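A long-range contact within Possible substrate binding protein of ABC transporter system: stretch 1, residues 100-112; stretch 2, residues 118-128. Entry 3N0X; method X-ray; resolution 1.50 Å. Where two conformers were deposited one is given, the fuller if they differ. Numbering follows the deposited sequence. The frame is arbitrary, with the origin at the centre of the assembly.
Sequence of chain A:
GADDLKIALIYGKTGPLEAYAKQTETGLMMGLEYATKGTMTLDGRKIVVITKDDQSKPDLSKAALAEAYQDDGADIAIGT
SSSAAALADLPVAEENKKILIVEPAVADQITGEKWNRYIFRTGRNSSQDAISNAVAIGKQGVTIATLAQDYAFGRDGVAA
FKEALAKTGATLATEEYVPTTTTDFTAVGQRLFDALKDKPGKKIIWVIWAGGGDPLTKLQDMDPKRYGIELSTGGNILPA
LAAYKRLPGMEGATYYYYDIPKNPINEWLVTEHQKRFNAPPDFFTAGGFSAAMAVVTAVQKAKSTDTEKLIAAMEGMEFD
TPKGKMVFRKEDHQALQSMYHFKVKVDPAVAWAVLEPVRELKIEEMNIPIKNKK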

# COMPACT_ATOMS: atom_id res chain seq x y z
N LEU A 100 -5.80 -8.92 14.55
CA LEU A 100 -6.16 -7.80 13.70
C LEU A 100 -5.29 -7.88 12.45
O LEU A 100 -4.06 -7.87 12.54
N ILE A 101 -5.94 -7.98 11.29
CA ILE A 101 -5.25 -7.94 10.00
C ILE A 101 -5.34 -6.49 9.54
O ILE A 101 -6.43 -5.94 9.33
N VAL A 102 -4.20 -5.85 9.44
CA VAL A 102 -4.16 -4.43 9.12
C VAL A 102 -4.26 -4.24 7.61
O VAL A 102 -3.46 -4.79 6.84
N GLU A 103 -5.26 -3.44 7.24
CA GLU A 103 -5.62 -3.20 5.84
C GLU A 103 -6.60 -2.05 5.84
O GLU A 103 -7.66 -2.17 6.44
N PRO A 104 -6.30 -0.96 5.11
CA PRO A 104 -5.13 -0.65 4.26
C PRO A 104 -3.95 0.06 4.90
O PRO A 104 -2.96 0.26 4.20
N ALA A 105 -4.06 0.42 6.17
CA ALA A 105 -3.07 1.33 6.81
C ALA A 105 -1.62 0.93 6.53
O ALA A 105 -1.23 -0.21 6.82
N VAL A 106 -0.83 1.90 6.07
CA VAL A 106 0.54 1.67 5.60
C VAL A 106 1.66 1.96 6.62
O VAL A 106 2.80 1.61 6.36
N ALA A 107 1.38 2.59 7.74
CA ALA A 107 2.44 3.08 8.62
C ALA A 107 3.43 2.00 8.99
O ALA A 107 3.04 0.92 9.45
N ASP A 108 4.72 2.27 8.80
CA ASP A 108 5.74 1.26 9.08
C ASP A 108 5.72 0.76 10.50
O ASP A 108 5.97 -0.42 10.77
N GLN A 109 5.42 1.66 11.44
CA GLN A 109 5.49 1.32 12.87
C GLN A 109 4.53 0.18 13.27
O GLN A 109 4.77 -0.48 14.29
N ILE A 110 3.48 -0.05 12.47
CA ILE A 110 2.51 -1.08 12.75
C ILE A 110 3.15 -2.46 12.78
O ILE A 110 2.73 -3.30 13.58
N THR A 111 4.13 -2.69 11.92
CA THR A 111 4.87 -3.95 11.93
C THR A 111 6.30 -3.74 12.47
O THR A 111 7.18 -4.62 12.30
N GLY A 112 6.52 -2.62 13.13
CA GLY A 112 7.81 -2.28 13.69
C GLY A 112 7.73 -2.08 15.19
O GLY A 112 7.37 -2.99 15.93
N TYR A 118 -0.35 -10.32 17.78
CA TYR A 118 -1.72 -10.48 17.26
C TYR A 118 -1.96 -9.69 15.97
O TYR A 118 -3.03 -9.77 15.37
N ILE A 119 -0.96 -8.93 15.56
CA ILE A 119 -1.03 -8.05 14.38
C ILE A 119 -0.41 -8.72 13.15
O ILE A 119 0.75 -9.14 13.17
N PHE A 120 -1.21 -8.81 12.09
CA PHE A 120 -0.75 -9.18 10.76
C PHE A 120 -1.11 -8.01 9.84
O PHE A 120 -1.92 -7.15 10.17
N ARG A 121 -0.48 -7.95 8.68
CA ARG A 121 -0.79 -6.87 7.74
C ARG A 121 -0.76 -7.36 6.31
O ARG A 121 0.27 -7.82 5.84
N THR A 122 -1.89 -7.18 5.61
CA THR A 122 -1.96 -7.42 4.17
C THR A 122 -1.61 -6.15 3.34
O THR A 122 -1.07 -6.30 2.24
N GLY A 123 -1.95 -4.98 3.85
CA GLY A 123 -1.61 -3.74 3.17
C GLY A 123 -0.11 -3.64 3.00
O GLY A 123 0.66 -4.22 3.78
N ARG A 124 0.35 -2.99 1.94
CA ARG A 124 1.79 -2.72 1.87
C ARG A 124 2.13 -1.65 2.89
O ARG A 124 1.31 -0.83 3.26
N ASN A 125 3.36 -1.66 3.35
CA ASN A 125 3.84 -0.61 4.23
C ASN A 125 4.62 0.45 3.45
O ASN A 125 4.96 0.27 2.28
N SER A 126 4.84 1.61 4.09
CA SER A 126 5.49 2.73 3.41
C SER A 126 6.92 2.39 2.98
O SER A 126 7.40 2.88 1.96
N SER A 127 7.60 1.54 3.74
CA SER A 127 8.91 1.03 3.29
C SER A 127 8.82 0.25 1.98
O SER A 127 9.69 0.42 1.11
N GLN A 128 7.81 -0.61 1.82
CA GLN A 128 7.60 -1.31 0.55
C GLN A 128 7.41 -0.30 -0.60
O GLN A 128 7.99 -0.48 -1.69

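Two short parallel strands, 100-102 and 119-121, open this contact, and beyond them the loops that follow are tied together by one buried arginine, a carboxylate at a helix start and two bridging waters. Leu100, Val102, Ile119 and Arg121 share one face of the sheet. There Leu100 (t, p) lays CB 4.0 Å from CD1 of Ile119 (m, m), while Ile119 CG2 meets Val102 CG2 at 3.8 Å and Ile110 CG2 at 3.9 Å, a small apolar cluster. On the other face Ile101 (m, t) and Phe120 (m) touch loosely, CG1 to CB at 4.4 Å, and the phenylalanine ring leads away. Arg121 (t, t, p) has the largest area covered by the other stretch. Its NH1 donates to Ala105 O (2.9 Å) and Ala107 O (2.8 Å), and its NH2 to Ala107 O and Thr111 OG1 (both 2.9 Å); these acceptors lie at the guanidinium edge, leaving one face for Ile110 CB, 3.6 Å from NH1. Glu103 (t, p) starts sideways but bends its end inward, so that OE1 accepts from Thr122 OG1 at 2.8 Å. Water 1 donates to Glu103 OE1 (2.8 Å) and, weakly, to Thr122 O (2.9 Å). Gly123 leaves needed space: an ideal CB would lie 2.9 Å from Pro104 O, a clash. Water 2 donates to Pro104 O (3.0 Å) and accepts from Arg124 NH1 (3.0 Å), and Val106 (m) covers one face of that guanidinium, CG1 3.5 Å from NH1. Val106 CG2 also reaches Ser126 OG at 3.3 Å. Asp108 (m) grips the helix start, OD1 accepting from Ser127 N (2.9 Å) and OD2 from Ser127 OG (2.6 Å; Ser127 is m). Alongside, Asn125 (p) caps the helix, its OD1 accepting from Gln128 N at 2.8 Å.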

# COMPACT_ATOMS: atom_id res chain seq x y z
CB LEU A 100 -5.92 -6.49 14.42
CG LEU A 100 -6.16 -5.22 13.58
CD1 LEU A 100 -7.60 -5.07 13.11
CD2 LEU A 100 -5.72 -3.99 14.35
CB ILE A 101 -5.90 -8.86 8.93
CG1 ILE A 101 -5.72 -10.35 9.34
CG2 ILE A 101 -5.27 -8.56 7.56
CD1 ILE A 101 -6.59 -11.30 8.50
CB VAL A 102 -2.92 -3.74 9.71
CG1 VAL A 102 -2.88 -2.23 9.25
CG2 VAL A 102 -2.96 -3.88 11.27
CB GLU A 103 -6.31 -4.45 5.26
CG GLU A 103 -6.84 -4.26 3.86
CD GLU A 103 -5.75 -3.99 2.84
OE1 GLU A 103 -4.76 -4.78 2.75
OE2 GLU A 103 -5.96 -3.00 2.08
CB PRO A 104 -5.72 0.29 3.21
CG PRO A 104 -6.76 1.03 3.97
CD PRO A 104 -7.39 -0.01 4.90
CB ALA A 105 -3.31 1.43 8.29
CB VAL A 106 0.86 2.55 4.34
CG1 VAL A 106 -0.13 2.26 3.22
CG2 VAL A 106 0.86 4.06 4.70
CB ALA A 107 1.87 3.72 9.87
CB ASP A 108 7.16 1.82 8.79
CG ASP A 108 7.53 1.80 7.29
OD1 ASP A 108 6.87 1.10 6.48
OD2 ASP A 108 8.53 2.50 6.90
CB GLN A 109 5.23 2.58 13.74
CG GLN A 109 6.25 3.73 13.53
CD GLN A 109 6.11 4.52 12.16
OE1 GLN A 109 5.07 4.46 11.45
NE2 GLN A 109 7.19 5.25 11.79
CB ILE A 110 1.34 -1.00 11.77
CG1 ILE A 110 0.56 0.29 12.05
CG2 ILE A 110 0.44 -2.26 11.80
CD1 ILE A 110 -0.52 0.65 10.98
CB THR A 111 4.93 -4.60 10.55
OG1 THR A 111 5.31 -3.64 9.56
CG2 THR A 111 3.56 -5.22 10.19
CB TYR A 118 -2.73 -10.01 18.34
CG TYR A 118 -2.65 -10.91 19.57
CD1 TYR A 118 -3.34 -12.10 19.62
CD2 TYR A 118 -1.88 -10.56 20.67
CE1 TYR A 118 -3.26 -12.95 20.71
CE2 TYR A 118 -1.78 -11.41 21.75
CZ TYR A 118 -2.48 -12.61 21.78
OH TYR A 118 -2.42 -13.49 22.86
CB ILE A 119 -0.32 -6.69 14.66
CG1 ILE A 119 -0.80 -6.04 15.95
CG2 ILE A 119 -0.47 -5.72 13.43
CD1 ILE A 119 -2.30 -5.92 16.10
CB PHE A 120 -1.37 -10.47 10.27
CG PHE A 120 -0.89 -11.71 10.99
CD1 PHE A 120 -1.35 -12.02 12.28
CD2 PHE A 120 0.07 -12.52 10.43
CE1 PHE A 120 -0.90 -13.15 12.93
CE2 PHE A 120 0.51 -13.65 11.08
CZ PHE A 120 0.04 -13.96 12.32
CB ARG A 121 0.18 -5.70 7.88
CG ARG A 121 -0.09 -4.63 6.80
CD ARG A 121 0.26 -3.25 7.15
NE ARG A 121 1.64 -3.08 7.60
CZ ARG A 121 2.09 -1.92 8.09
NH1 ARG A 121 1.29 -0.90 8.14
NH2 ARG A 121 3.33 -1.80 8.57
CB THR A 122 -3.33 -7.95 3.75
OG1 THR A 122 -4.36 -7.07 4.22
CG2 THR A 122 -3.56 -9.33 4.29
CB ARG A 124 2.27 -2.36 0.46
CG ARG A 124 2.28 -0.90 0.08
CD ARG A 124 0.89 -0.29 0.04
NE ARG A 124 0.91 1.10 -0.41
CZ ARG A 124 -0.10 1.96 -0.37
NH1 ARG A 124 -1.33 1.60 0.01
NH2 ARG A 124 0.12 3.22 -0.74
CB ASN A 125 4.61 -1.15 5.46
CG ASN A 125 5.90 -1.84 5.14
OD1 ASN A 125 6.65 -1.42 4.26
ND2 ASN A 125 6.19 -2.93 5.86
CB SER A 126 5.44 3.97 4.30
OG SER A 126 4.11 4.45 4.38
CB SER A 127 9.64 0.23 4.37
OG SER A 127 10.15 1.12 5.36
CB GLN A 128 6.46 -2.32 0.64
CG GLN A 128 6.90 -3.63 1.40
CD GLN A 128 5.69 -4.49 1.76
OE1 GLN A 128 4.72 -4.00 2.34
NE2 GLN A 128 5.76 -5.77 1.44
O HOH W 1 -3.21 -5.37 0.51
O HOH W 2 -2.05 -0.83 1.61